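Local atomic coordinates of ATP-dependent RNA helicase HrpB (PDB entry 6EUD), a protein that hydrolyses ATP to ADP and phosphate as a bacterial DEAH/RHA-type helicase that binds single-stranded RNA. Residues L694-G697 with M698-L702; W667-P670 with H671-G674; L640-A643 with A644-L647; R769-S772 with D773-G777; N388-A391 with A392-L396. All coordinates share one frame; numbering follows the deposited sequence.

Contact 1 of 5, residues L694-G697 with M698-L702; sequences LDWG and MQQRL
An N-cap opens the helix 696-705, and Asp695 supplies it: its OD1 accepts from Met698 N at 2.8 Å, a nearly straight bond with an N-H...O angle of 163°. Aspartate suits the place because its short carboxylate can turn back over the first turn, where backbone N-H groups have no earlier carbonyl to bind. CG stands between the backbone N and the carbonyl carbon (chi1 59°), a crowded position that swings OD1 over the helix start, and its negative charge probably interacts favourably with the N-terminal end of the helix dipole. Asp695 OD1 also lies 3.2 Å from Met698 CG. The Asp695 backbone O then receives Gln699 N, and the regular ladder follows with Gln700 N to Trp696 O and Arg701 N to Gly697 O.

One turn on, Gln700 lays its CG over the centre of the six-membered ring of Trp696, 3.7 Å from the centroid, a CH-pi contact over the face. A bend at chi2 carries the amide along the indole, the two planes only 19° apart. Leucine suits position 694, just ahead of the cap, because its aliphatic chain folds back on the helix. Leu694 CB touches Gln699 CG at 3.6 Å. Leu694 CB also meets Met698 CB at 3.9 Å, while Leu694 CD1 reaches Leu702 CD2 at 4.1 Å. The amide NE2 of Gln699 donates to Arg691 O, near the end of helix 686-692 just before. Leu702 packs on Leu636, Arg639, Leu640 and Ala643 of helix 631-646, and Met698 lies on Tyr650 and Trp652 of a loop.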
loop_
_atom_site.group_PDB
_atom_site.type_symbol
_atom_site.label_atom_id
_atom_site.label_comp_id
_atom_site.label_asym_id
_atom_site.label_seq_id
_atom_site.Cartn_x
_atom_site.Cartn_y
_atom_site.Cartn_z
ATOM N N LEU A 694 -28.476 -13.801 15.386
ATOM C CA LEU A 694 -28.038 -13.926 16.772
ATOM C C LEU A 694 -28.255 -15.327 17.269
ATOM O O LEU A 694 -29.272 -15.942 16.948
ATOM C CB LEU A 694 -28.798 -12.963 17.678
ATOM C CG LEU A 694 -28.745 -11.481 17.328
ATOM C CD1 LEU A 694 -29.673 -10.733 18.258
ATOM C CD2 LEU A 694 -27.334 -10.959 17.441
ATOM N N ASP A 695 -27.320 -15.843 18.063
ATOM C CA ASP A 695 -27.564 -17.112 18.734
ATOM C C ASP A 695 -28.617 -16.893 19.828
ATOM O O ASP A 695 -29.044 -15.761 20.087
ATOM C CB ASP A 695 -26.265 -17.735 19.302
ATOM C CG ASP A 695 -25.546 -16.844 20.324
ATOM O OD1 ASP A 695 -26.198 -16.221 21.187
ATOM O OD2 ASP A 695 -24.297 -16.799 20.280
ATOM N N TRP A 696 -29.038 -17.984 20.448
ATOM C CA TRP A 696 -30.070 -17.934 21.460
ATOM C C TRP A 696 -29.698 -16.972 22.588
ATOM O O TRP A 696 -30.531 -16.164 23.023
ATOM C CB TRP A 696 -30.325 -19.325 22.015
ATOM C CG TRP A 696 -31.430 -19.340 22.998
ATOM C CD1 TRP A 696 -32.771 -19.400 22.727
ATOM C CD2 TRP A 696 -31.313 -19.298 24.428
ATOM N NE1 TRP A 696 -33.490 -19.399 23.898
ATOM C CE2 TRP A 696 -32.618 -19.336 24.956
ATOM C CE3 TRP A 696 -30.228 -19.232 25.308
ATOM C CZ2 TRP A 696 -32.871 -19.308 26.331
ATOM C CZ3 TRP A 696 -30.485 -19.202 26.675
ATOM C CH2 TRP A 696 -31.791 -19.246 27.170
ATOM N N GLY A 697 -28.444 -17.047 23.032
ATOM C CA GLY A 697 -27.964 -16.209 24.113
ATOM C C GLY A 697 -28.079 -14.721 23.836
ATOM O O GLY A 697 -28.566 -13.952 24.664
ATOM N N MET A 698 -27.644 -14.316 22.654
ATOM C CA MET A 698 -27.666 -12.925 22.248
ATOM C C MET A 698 -29.093 -12.428 21.993
ATOM O O MET A 698 -29.393 -11.248 22.193
ATOM C CB MET A 698 -26.803 -12.756 20.999
ATOM C CG MET A 698 -25.345 -13.108 21.241
ATOM S SD MET A 698 -24.559 -11.848 22.266
ATOM C CE MET A 698 -24.608 -10.501 21.090
ATOM N N GLN A 699 -29.966 -13.328 21.548
ATOM C CA GLN A 699 -31.367 -12.978 21.365
ATOM C C GLN A 699 -31.975 -12.627 22.723
ATOM O O GLN A 699 -32.704 -11.637 22.846
ATOM C CB GLN A 699 -32.137 -14.121 20.701
ATOM C CG GLN A 699 -31.770 -14.350 19.237
ATOM C CD GLN A 699 -32.452 -15.570 18.639
ATOM O OE1 GLN A 699 -33.178 -16.294 19.328
ATOM N NE2 GLN A 699 -32.213 -15.811 17.355
ATOM N N GLN A 700 -31.668 -13.444 23.732
ATOM C CA GLN A 700 -32.142 -13.211 25.096
ATOM C C GLN A 700 -31.555 -11.922 25.643
ATOM O O GLN A 700 -32.267 -11.128 26.254
ATOM C CB GLN A 700 -31.771 -14.370 26.029
ATOM C CG GLN A 700 -32.343 -15.696 25.621
ATOM C CD GLN A 700 -33.848 -15.672 25.525
ATOM O OE1 GLN A 700 -34.416 -16.034 24.496
ATOM N NE2 GLN A 700 -34.510 -15.260 26.607
ATOM N N ARG A 701 -30.256 -11.727 25.416
ATOM C CA ARG A 701 -29.565 -10.498 25.817
ATOM C C ARG A 701 -30.208 -9.253 25.174
ATOM O O ARG A 701 -30.518 -8.280 25.863
ATOM C CB ARG A 701 -28.081 -10.582 25.460
ATOM C CG ARG A 701 -27.199 -9.594 26.203
ATOM C CD ARG A 701 -25.727 -9.831 25.905
ATOM N NE ARG A 701 -25.318 -11.226 26.103
ATOM C CZ ARG A 701 -25.001 -11.755 27.286
ATOM N NH1 ARG A 701 -25.060 -11.017 28.388
ATOM N NH2 ARG A 701 -24.634 -13.028 27.371
ATOM N N LEU A 702 -30.426 -9.284 23.863
ATOM C CA LEU A 702 -31.062 -8.155 23.201
ATOM C C LEU A 702 -32.505 -7.932 23.707
ATOM O O LEU A 702 -32.921 -6.791 23.948
ATOM C CB LEU A 702 -31.061 -8.346 21.686
ATOM C CG LEU A 702 -31.467 -7.085 20.920
ATOM C CD1 LEU A 702 -30.400 -5.997 21.083
ATOM C CD2 LEU A 702 -31.705 -7.389 19.462
#

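Contact 2 of 5, residues W667-P670 with H671-G674; sequences WLLP and HMTG
His671 and Met672 close a short 3-10 turn onto Leu668 and Leu669, just after helix 664-667. Two i to i+3 backbone hydrogen bonds define it: His671 N to Leu668 O at 3.1 Å, and Met672 N to Leu669 O at 2.9 Å. In both the donor stands well above the carbonyl plane, 47° and 52° out of it, in keeping with the tighter winding of a 3-10 turn. Proline suits position 670 because its ring fixes phi near the helical value and its missing N-H costs nothing early in such a turn.

The apolar contact across the turn is loose, Met672 SD lying 4.2 Å from Leu669 CD1. The methionine chain runs alongside a carbonyl on its way there, Met672 CG coming to 3.5 Å from Leu668 O. Extended at chi2 and bent at chi3, this flexible chain turns its end away from the turn, and the side chain packs against His612 and Leu616 of helix 608-622. Leu668 is buried likewise, against Ile619 of that helix and Leu684 of a loop, while Leu668 CB sits 4.0 Å above the centre of the Trp667 ring. The indole of Trp667 is fixed by its own NE1, which donates to Leu660 O, so the large flat side chain is both buried and satisfied.

Polar contacts centre on the histidine ring. CG lies anti to the carbonyl carbon (chi1 -59°), which brings His671 CD2 to 3.4 Å from Trp667 O. Next to CD2 on that edge, His671 NE2 meets a water oxygen at 2.6 Å in the ring plane. The same water donates to Trp667 O at 2.8 Å.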
loop_
_atom_site.group_PDB
_atom_site.type_symbol
_atom_site.label_atom_id
_atom_site.label_comp_id
_atom_site.label_asym_id
_atom_site.label_seq_id
_atom_site.Cartn_x
_atom_site.Cartn_y
_atom_site.Cartn_z
ATOM N N TRP A 667 -27.862 -14.284 5.492
ATOM C CA TRP A 667 -29.010 -13.998 6.366
ATOM C C TRP A 667 -30.396 -14.128 5.723
ATOM O O TRP A 667 -31.378 -14.391 6.431
ATOM C CB TRP A 667 -28.872 -12.595 6.996
ATOM C CG TRP A 667 -29.073 -11.410 6.091
ATOM C CD1 TRP A 667 -28.132 -10.821 5.305
ATOM C CD2 TRP A 667 -30.272 -10.627 5.929
ATOM N NE1 TRP A 667 -28.669 -9.739 4.638
ATOM C CE2 TRP A 667 -29.981 -9.597 5.007
ATOM C CE3 TRP A 667 -31.566 -10.706 6.461
ATOM C CZ2 TRP A 667 -30.940 -8.649 4.603
ATOM C CZ3 TRP A 667 -32.517 -9.765 6.065
ATOM C CH2 TRP A 667 -32.200 -8.751 5.141
ATOM N N LEU A 668 -30.488 -13.955 4.403
ATOM C CA LEU A 668 -31.793 -13.878 3.752
ATOM C C LEU A 668 -32.136 -15.119 2.954
ATOM O O LEU A 668 -33.271 -15.600 3.008
ATOM C CB LEU A 668 -31.871 -12.656 2.840
ATOM C CG LEU A 668 -33.272 -12.540 2.230
ATOM C CD1 LEU A 668 -34.313 -12.423 3.363
ATOM C CD2 LEU A 668 -33.376 -11.366 1.234
ATOM N N LEU A 669 -31.161 -15.626 2.204
ATOM C CA LEU A 669 -31.363 -16.804 1.355
ATOM C C LEU A 669 -31.909 -18.044 2.095
ATOM O O LEU A 669 -32.807 -18.695 1.567
ATOM C CB LEU A 669 -30.059 -17.160 0.624
ATOM C CG LEU A 669 -30.052 -18.422 -0.253
ATOM C CD1 LEU A 669 -31.127 -18.377 -1.338
ATOM C CD2 LEU A 669 -28.668 -18.614 -0.860
ATOM N N PRO A 670 -31.395 -18.372 3.309
ATOM C CA PRO A 670 -31.949 -19.544 4.005
ATOM C C PRO A 670 -33.465 -19.527 4.149
ATOM O O PRO A 670 -34.062 -20.596 4.231
ATOM C CB PRO A 670 -31.304 -19.467 5.390
ATOM C CG PRO A 670 -30.023 -18.786 5.152
ATOM C CD PRO A 670 -30.282 -17.775 4.075
ATOM N N HIS A 671 -34.077 -18.344 4.181
ATOM C CA HIS A 671 -35.520 -18.245 4.381
ATOM C C HIS A 671 -36.341 -18.226 3.084
ATOM O O HIS A 671 -37.560 -18.077 3.122
ATOM C CB HIS A 671 -35.841 -16.997 5.191
ATOM C CG HIS A 671 -35.190 -16.971 6.537
ATOM N ND1 HIS A 671 -35.816 -17.433 7.677
ATOM C CD2 HIS A 671 -33.970 -16.535 6.928
ATOM C CE1 HIS A 671 -35.007 -17.285 8.710
ATOM N NE2 HIS A 671 -33.878 -16.745 8.283
ATOM N N MET A 672 -35.681 -18.386 1.943
ATOM C CA MET A 672 -36.339 -18.167 0.661
ATOM C C MET A 672 -36.931 -19.429 0.054
ATOM O O MET A 672 -37.229 -19.474 -1.140
ATOM C CB MET A 672 -35.364 -17.529 -0.328
ATOM C CG MET A 672 -35.000 -16.106 0.031
ATOM S SD MET A 672 -34.026 -15.306 -1.247
ATOM C CE MET A 672 -35.188 -15.295 -2.619
ATOM N N THR A 673 -37.115 -20.451 0.876
ATOM C CA THR A 673 -37.740 -21.672 0.400
ATOM C C THR A 673 -39.194 -21.394 0.030
ATOM O O THR A 673 -39.945 -20.819 0.819
ATOM C CB THR A 673 -37.673 -22.788 1.451
ATOM O OG1 THR A 673 -36.328 -22.898 1.938
ATOM C CG2 THR A 673 -38.110 -24.118 0.845
ATOM N N GLY A 674 -39.580 -21.782 -1.178
ATOM C CA GLY A 674 -40.950 -21.609 -1.613
ATOM C C GLY A 674 -41.253 -20.258 -2.234
ATOM O O GLY A 674 -42.357 -20.043 -2.737
HETATM O O HOH W 1 -31.702 -15.538 9.012
#

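Contact 3 of 5, residues L640-A643 with A644-L647; sequences LLCA and AKWL
Trp646, one turn after Cys642 on helix 631-646, takes the cysteine over a face of its indole. Cys642 CB stands 3.5 Å from the centroid of the six-membered ring and only 14° off the ring normal, a CH-pi contact nearly above the centre. The sulfur is set further out: Cys642 SG lies 4.1 Å from the same centroid, 32° off the normal, so this sulfur-aromatic contact is oblique. SG stands anti to the carbonyl carbon (chi1 -69°), a position from which it leans toward the CH2 and CZ2 side of the benzene ring.

The indole is swung back along the helix and so lies across the preceding turn. The same face also receives Cys642 O, 3.3 Å above the plane and toward the rim. That oxygen, Cys642 O, is already engaged by Trp646 N at 2.8 Å, and more weakly by Lys645 N. Cysteine suits its place: it is small enough to fit beneath a broad ring, yet polarisable at sulfur.

Lys645 goes elsewhere, its NZ donating to Glu724 O. On another side of the helix the small Ala643 packs on Trp652 and on Leu702 of helix 696-705; a methyl allows the close approach. The last bond, Leu647 N to Ala643 O at 2.7 Å, ends the regular winding, since Leu647 leaves helical angles. The cysteine and tryptophan thus form an i to i+4 pair on the last turn of an alpha-helix, 631-646, at its C-terminal end, where the Trp646 side chain lies on Pro728 and its carbonyl O accepts from Arg750 NH1.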
loop_
_atom_site.group_PDB
_atom_site.type_symbol
_atom_site.label_atom_id
_atom_site.label_comp_id
_atom_site.label_asym_id
_atom_site.label_seq_id
_atom_site.Cartn_x
_atom_site.Cartn_y
_atom_site.Cartn_z
ATOM N N LEU A 640 -30.207 -3.368 17.001
ATOM C CA LEU A 640 -28.901 -3.985 16.738
ATOM C C LEU A 640 -27.795 -2.927 16.593
ATOM O O LEU A 640 -26.682 -3.106 17.093
ATOM C CB LEU A 640 -28.967 -4.868 15.491
ATOM C CG LEU A 640 -29.737 -6.163 15.773
ATOM C CD1 LEU A 640 -29.997 -6.962 14.480
ATOM C CD2 LEU A 640 -28.977 -6.994 16.821
ATOM N N LEU A 641 -28.120 -1.819 15.934
ATOM C CA LEU A 641 -27.186 -0.720 15.790
ATOM C C LEU A 641 -26.844 -0.159 17.163
ATOM O O LEU A 641 -25.663 0.071 17.448
ATOM C CB LEU A 641 -27.747 0.398 14.910
ATOM C CG LEU A 641 -27.867 0.161 13.408
ATOM C CD1 LEU A 641 -28.470 1.398 12.717
ATOM C CD2 LEU A 641 -26.515 -0.212 12.811
ATOM N N CYS A 642 -27.870 0.063 18.001
ATOM C CA CYS A 642 -27.662 0.663 19.328
ATOM C C CYS A 642 -26.910 -0.261 20.276
ATOM O O CYS A 642 -26.038 0.198 21.001
ATOM C CB CYS A 642 -28.997 1.075 19.949
ATOM S SG CYS A 642 -29.702 2.474 19.049
ATOM N N ALA A 643 -27.232 -1.553 20.258
ATOM C CA ALA A 643 -26.487 -2.557 21.037
ATOM C C ALA A 643 -24.993 -2.500 20.758
ATOM O O ALA A 643 -24.184 -2.634 21.677
ATOM C CB ALA A 643 -27.009 -3.967 20.746
ATOM N N ALA A 644 -24.621 -2.305 19.490
ATOM C CA ALA A 644 -23.202 -2.285 19.137
ATOM C C ALA A 644 -22.521 -1.039 19.715
ATOM O O ALA A 644 -21.318 -1.061 19.983
ATOM C CB ALA A 644 -23.012 -2.355 17.628
ATOM N N LYS A 645 -23.288 0.036 19.916
ATOM C CA LYS A 645 -22.756 1.236 20.570
ATOM C C LYS A 645 -22.721 1.092 22.089
ATOM O O LYS A 645 -21.735 1.413 22.719
ATOM C CB LYS A 645 -23.589 2.468 20.221
ATOM C CG LYS A 645 -23.529 2.875 18.786
ATOM C CD LYS A 645 -24.231 4.206 18.574
ATOM C CE LYS A 645 -25.663 4.202 19.084
ATOM N NZ LYS A 645 -26.292 5.527 18.836
ATOM N N TRP A 646 -23.815 0.621 22.672
ATOM C CA TRP A 646 -23.988 0.680 24.121
ATOM C C TRP A 646 -23.486 -0.581 24.820
ATOM O O TRP A 646 -23.122 -0.528 25.994
ATOM C CB TRP A 646 -25.461 0.902 24.473
ATOM C CG TRP A 646 -26.061 2.086 23.803
ATOM C CD1 TRP A 646 -25.406 3.205 23.360
ATOM C CD2 TRP A 646 -27.446 2.268 23.474
ATOM N NE1 TRP A 646 -26.306 4.070 22.784
ATOM C CE2 TRP A 646 -27.557 3.523 22.842
ATOM C CE3 TRP A 646 -28.592 1.496 23.653
ATOM C CZ2 TRP A 646 -28.776 4.014 22.386
ATOM C CZ3 TRP A 646 -29.811 1.994 23.201
ATOM C CH2 TRP A 646 -29.886 3.236 22.572
ATOM N N LEU A 647 -23.492 -1.705 24.097
ATOM C CA LEU A 647 -23.000 -2.980 24.616
ATOM C C LEU A 647 -21.913 -3.551 23.695
ATOM O O LEU A 647 -22.059 -4.659 23.168
ATOM C CB LEU A 647 -24.151 -3.983 24.781
ATOM C CG LEU A 647 -25.319 -3.543 25.689
ATOM C CD1 LEU A 647 -26.410 -4.599 25.798
ATOM C CD2 LEU A 647 -24.829 -3.184 27.066
#

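Contact 4 of 5, residues R769-S772 with D773-G777; sequences RDLS and DFWKG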
loop_
_atom_site.group_PDB
_atom_site.type_symbol
_atom_site.label_atom_id
_atom_site.label_comp_id
_atom_site.label_asym_id
_atom_site.label_seq_id
_atom_site.Cartn_x
_atom_site.Cartn_y
_atom_site.Cartn_z
ATOM N N ARG A 769 -34.809 13.074 30.750
ATOM C CA ARG A 769 -34.181 11.797 31.024
ATOM C C ARG A 769 -33.554 11.870 32.398
ATOM O O ARG A 769 -32.740 11.030 32.766
ATOM C CB ARG A 769 -33.151 11.425 29.954
ATOM C CG ARG A 769 -31.975 12.340 29.853
ATOM C CD ARG A 769 -30.989 11.787 28.855
ATOM N NE ARG A 769 -29.839 12.676 28.708
ATOM C CZ ARG A 769 -28.772 12.381 27.982
ATOM N NH1 ARG A 769 -28.715 11.216 27.343
ATOM N NH2 ARG A 769 -27.770 13.239 27.901
ATOM N N ASP A 770 -33.955 12.889 33.151
ATOM C CA ASP A 770 -33.590 13.010 34.552
ATOM C C ASP A 770 -34.879 13.101 35.363
ATOM O O ASP A 770 -35.193 14.160 35.924
ATOM C CB ASP A 770 -32.710 14.239 34.803
ATOM C CG ASP A 770 -31.515 14.317 33.865
ATOM O OD1 ASP A 770 -30.450 13.768 34.211
ATOM O OD2 ASP A 770 -31.623 14.952 32.796
ATOM N N LEU A 771 -35.628 12.001 35.405
ATOM C CA LEU A 771 -36.924 11.962 36.073
ATOM C C LEU A 771 -36.860 12.500 37.497
ATOM O O LEU A 771 -37.761 13.231 37.915
ATOM C CB LEU A 771 -37.488 10.539 36.078
ATOM C CG LEU A 771 -38.792 10.266 36.831
ATOM C CD1 LEU A 771 -39.988 11.049 36.269
ATOM C CD2 LEU A 771 -39.062 8.766 36.814
ATOM N N SER A 772 -35.792 12.161 38.222
ATOM C CA SER A 772 -35.580 12.647 39.588
ATOM C C SER A 772 -35.543 14.177 39.670
ATOM O O SER A 772 -36.143 14.770 40.566
ATOM C CB SER A 772 -34.292 12.063 40.157
ATOM O OG SER A 772 -34.141 12.423 41.515
ATOM N N ASP A 773 -34.850 14.814 38.732
ATOM C CA ASP A 773 -34.851 16.275 38.644
ATOM C C ASP A 773 -36.232 16.828 38.322
ATOM O O ASP A 773 -36.577 17.939 38.720
ATOM C CB ASP A 773 -33.870 16.766 37.579
ATOM C CG ASP A 773 -32.438 16.636 38.010
ATOM O OD1 ASP A 773 -32.212 16.403 39.217
ATOM O OD2 ASP A 773 -31.542 16.775 37.148
ATOM N N PHE A 774 -37.017 16.067 37.572
ATOM C CA PHE A 774 -38.314 16.560 37.148
ATOM C C PHE A 774 -39.292 16.642 38.324
ATOM O O PHE A 774 -39.950 17.666 38.525
ATOM C CB PHE A 774 -38.896 15.687 36.045
ATOM C CG PHE A 774 -40.304 16.029 35.719
ATOM C CD1 PHE A 774 -40.604 17.192 35.019
ATOM C CD2 PHE A 774 -41.342 15.217 36.152
ATOM C CE1 PHE A 774 -41.930 17.528 34.734
ATOM C CE2 PHE A 774 -42.661 15.543 35.876
ATOM C CZ PHE A 774 -42.956 16.702 35.164
ATOM N N TRP A 775 -39.380 15.558 39.091
ATOM C CA TRP A 775 -40.197 15.545 40.296
ATOM C C TRP A 775 -39.880 16.738 41.218
ATOM O O TRP A 775 -40.789 17.393 41.724
ATOM C CB TRP A 775 -40.003 14.240 41.077
ATOM C CG TRP A 775 -40.499 12.945 40.436
ATOM C CD1 TRP A 775 -39.914 11.716 40.556
ATOM C CD2 TRP A 775 -41.663 12.748 39.603
ATOM N NE1 TRP A 775 -40.630 10.774 39.863
ATOM C CE2 TRP A 775 -41.710 11.377 39.271
ATOM C CE3 TRP A 775 -42.661 13.594 39.103
ATOM C CZ2 TRP A 775 -42.723 10.828 38.474
ATOM C CZ3 TRP A 775 -43.666 13.049 38.315
ATOM C CH2 TRP A 775 -43.688 11.680 38.007
ATOM N N LYS A 776 -38.592 17.012 41.427
ATOM C CA LYS A 776 -38.168 18.125 42.277
ATOM C C LYS A 776 -38.265 19.479 41.568
ATOM O O LYS A 776 -38.360 20.517 42.213
ATOM C CB LYS A 776 -36.732 17.903 42.760
ATOM C CG LYS A 776 -36.546 16.689 43.649
ATOM C CD LYS A 776 -35.072 16.340 43.812
ATOM C CE LYS A 776 -34.879 15.159 44.762
ATOM N NZ LYS A 776 -35.187 15.504 46.191
ATOM N N GLY A 777 -38.241 19.471 40.240
ATOM C CA GLY A 777 -38.176 20.712 39.487
ATOM C C GLY A 777 -39.479 21.138 38.843
ATOM O O GLY A 777 -40.380 21.635 39.518
#
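Leu771 and Trp775 pair one turn apart on the short helix 771-776, which follows strand 764-768 in the C-terminal part of the chain. The apolar contact is a methyl over an indole face: Leu771 CD1 stands 3.3 Å above the Trp775 ring plane, offset toward the rim, and the same Leu771 CD1 is 3.5 Å from Trp775 CE2. Leucine suits the place because its branched end can settle on a flat ring; CG lies opposite the backbone N across the CA-CB bond (chi1 175°), which brings the branch over the tryptophan. Leu771 and Phe774 also pack on Leu755 and Leu757 of strand 751-758.

The backbone bonds run in the usual order. Phe774 N meets Asp770 O at 3.1 Å, and Trp775 N meets Leu771 O with an N-H...O angle of 168°; Lys776 N to Ser772 O is weak.

Two like charges lie near each other, which is probably mildly unfavourable. Asp770, at the N-cap position but without a capping bond from its side chain, lies alongside Asp773, Asp770 OD1 being 4.3 Å from Asp773 OD2; both are exposed, so solvent can probably screen the two charges. The indole edge is polar: Trp775 NE1 donates to Glu740 O.

Contact 5 of 5, residues N388-A391 with A392-L396; sequences NLLA and AKRLL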
loop_
_atom_site.group_PDB
_atom_site.type_symbol
_atom_site.label_atom_id
_atom_site.label_comp_id
_atom_site.label_asym_id
_atom_site.label_seq_id
_atom_site.Cartn_x
_atom_site.Cartn_y
_atom_site.Cartn_z
ATOM N N ASN A 388 -2.331 -2.821 1.724
ATOM C CA ASN A 388 -1.496 -3.389 0.672
ATOM C C ASN A 388 -1.178 -4.875 0.909
ATOM O O ASN A 388 -0.954 -5.628 -0.049
ATOM C CB ASN A 388 -0.216 -2.579 0.534
ATOM C CG ASN A 388 -0.480 -1.176 0.007
ATOM O OD1 ASN A 388 -1.550 -0.907 -0.538
ATOM N ND2 ASN A 388 0.497 -0.286 0.149
ATOM N N LEU A 389 -1.193 -5.298 2.175
ATOM C CA LEU A 389 -1.008 -6.704 2.501
ATOM C C LEU A 389 -2.229 -7.483 2.061
ATOM O O LEU A 389 -2.110 -8.581 1.514
ATOM C CB LEU A 389 -0.770 -6.896 3.993
ATOM C CG LEU A 389 0.594 -6.433 4.508
ATOM C CD1 LEU A 389 0.621 -6.493 6.023
ATOM C CD2 LEU A 389 1.718 -7.290 3.920
ATOM N N LEU A 390 -3.404 -6.903 2.303
ATOM C CA LEU A 390 -4.666 -7.492 1.864
ATOM C C LEU A 390 -4.715 -7.584 0.353
ATOM O O LEU A 390 -5.117 -8.604 -0.186
ATOM C CB LEU A 390 -5.861 -6.678 2.370
ATOM C CG LEU A 390 -6.528 -7.175 3.652
ATOM C CD1 LEU A 390 -7.137 -8.563 3.432
ATOM C CD2 LEU A 390 -5.566 -7.184 4.850
ATOM N N ALA A 391 -4.318 -6.514 -0.337
ATOM C CA ALA A 391 -4.256 -6.551 -1.801
ATOM C C ALA A 391 -3.280 -7.633 -2.245
ATOM O O ALA A 391 -3.595 -8.392 -3.156
ATOM C CB ALA A 391 -3.860 -5.190 -2.377
ATOM N N ALA A 392 -2.118 -7.720 -1.589
ATOM C CA ALA A 392 -1.158 -8.796 -1.866
ATOM C C ALA A 392 -1.757 -10.204 -1.665
ATOM O O ALA A 392 -1.646 -11.072 -2.542
ATOM C CB ALA A 392 0.086 -8.626 -1.007
ATOM N N LYS A 393 -2.389 -10.429 -0.516
ATOM C CA LYS A 393 -3.050 -11.704 -0.244
ATOM C C LYS A 393 -4.043 -12.055 -1.358
ATOM O O LYS A 393 -4.010 -13.165 -1.898
ATOM C CB LYS A 393 -3.755 -11.655 1.106
ATOM C CG LYS A 393 -4.435 -12.946 1.524
ATOM C CD LYS A 393 -5.183 -12.716 2.839
ATOM C CE LYS A 393 -5.837 -13.979 3.395
ATOM N NZ LYS A 393 -4.860 -14.947 3.990
ATOM N N ARG A 394 -4.890 -11.094 -1.730
ATOM C CA ARG A 394 -5.873 -11.333 -2.782
ATOM C C ARG A 394 -5.210 -11.710 -4.090
ATOM O O ARG A 394 -5.648 -12.652 -4.738
ATOM C CB ARG A 394 -6.784 -10.121 -2.981
ATOM C CG ARG A 394 -7.817 -9.994 -1.878
ATOM C CD ARG A 394 -8.887 -8.968 -2.193
ATOM N NE ARG A 394 -8.310 -7.639 -2.343
ATOM C CZ ARG A 394 -8.140 -6.778 -1.345
ATOM N NH1 ARG A 394 -8.520 -7.109 -0.116
ATOM N NH2 ARG A 394 -7.599 -5.591 -1.582
ATOM N N LEU A 395 -4.148 -11.007 -4.471
ATOM C CA LEU A 395 -3.432 -11.354 -5.698
ATOM C C LEU A 395 -2.847 -12.773 -5.656
ATOM O O LEU A 395 -2.940 -13.512 -6.637
ATOM C CB LEU A 395 -2.308 -10.349 -5.980
ATOM C CG LEU A 395 -1.345 -10.725 -7.125
ATOM C CD1 LEU A 395 -2.080 -10.975 -8.461
ATOM C CD2 LEU A 395 -0.291 -9.642 -7.316
ATOM N N LEU A 396 -2.235 -13.142 -4.529
ATOM C CA LEU A 396 -1.637 -14.464 -4.388
ATOM C C LEU A 396 -2.717 -15.537 -4.494
ATOM O O LEU A 396 -2.478 -16.622 -5.054
ATOM C CB LEU A 396 -0.865 -14.578 -3.060
ATOM C CG LEU A 396 0.423 -13.740 -2.967
ATOM C CD1 LEU A 396 1.220 -14.071 -1.724
ATOM C CD2 LEU A 396 1.309 -13.946 -4.188
#
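Arg394 folds its guanidinium back over the preceding turn, one face turned to the backbone of Leu390 and Ala391. Leu390 O sits 3.6 Å above the guanidinium plane of Arg394, over its centre, and Ala391 CA lies 3.5 Å from Arg394 NH2. Arg394 NH1 reaches Leu390 CB at 3.7 Å, so the contact is made by the flat cation lying on the helix rather than by its N-H groups pointing at an acceptor. A bend at chi3 (-62°) turns the chain back this way. Arginine suits this exposed site, its long aliphatic part running along the surface.

Beneath it the helix 386-398, which packs against helix 361-370, is regular: Arg394 N to Leu390 O at 2.9 Å and Lys393 N to Leu389 O at 2.8 Å have N-H...O angles of 167°. Alanine keeps the buried side slim, Ala392 CB lying 3.3 Å from Asn388 O, and lets Leu364 of helix 361-370 pack close. Ala391 lies on Phe301 of strand 287-302. Lys393, extended until its last torsion, carries NZ away to a salt bridge with Glu405 OE2, while Leu396 packs on Leu364 and Met365.

Contacts 1 and 3 form one packed unit, their centres 13 Å apart: Leu702 CD2 meets Leu640 CD2 at 3.8 Å, and Leu702 CD1 meets Ala643 CB at 4.0 Å, joining helices 696-705 and 631-646. Contact 2 touches neither, its nearest atoms about 8 Å from contact 1 and about 9 Å from contact 3. Contact 4 is about 9 Å from contact 3 by nearest atoms, on the helix that packs against strand 751-758. Contact 5 stands apart, at least about 21 Å by nearest atoms from every other contact. None of the five lies at the predicted ATP site or the DEFH box; they are local helix and turn contacts.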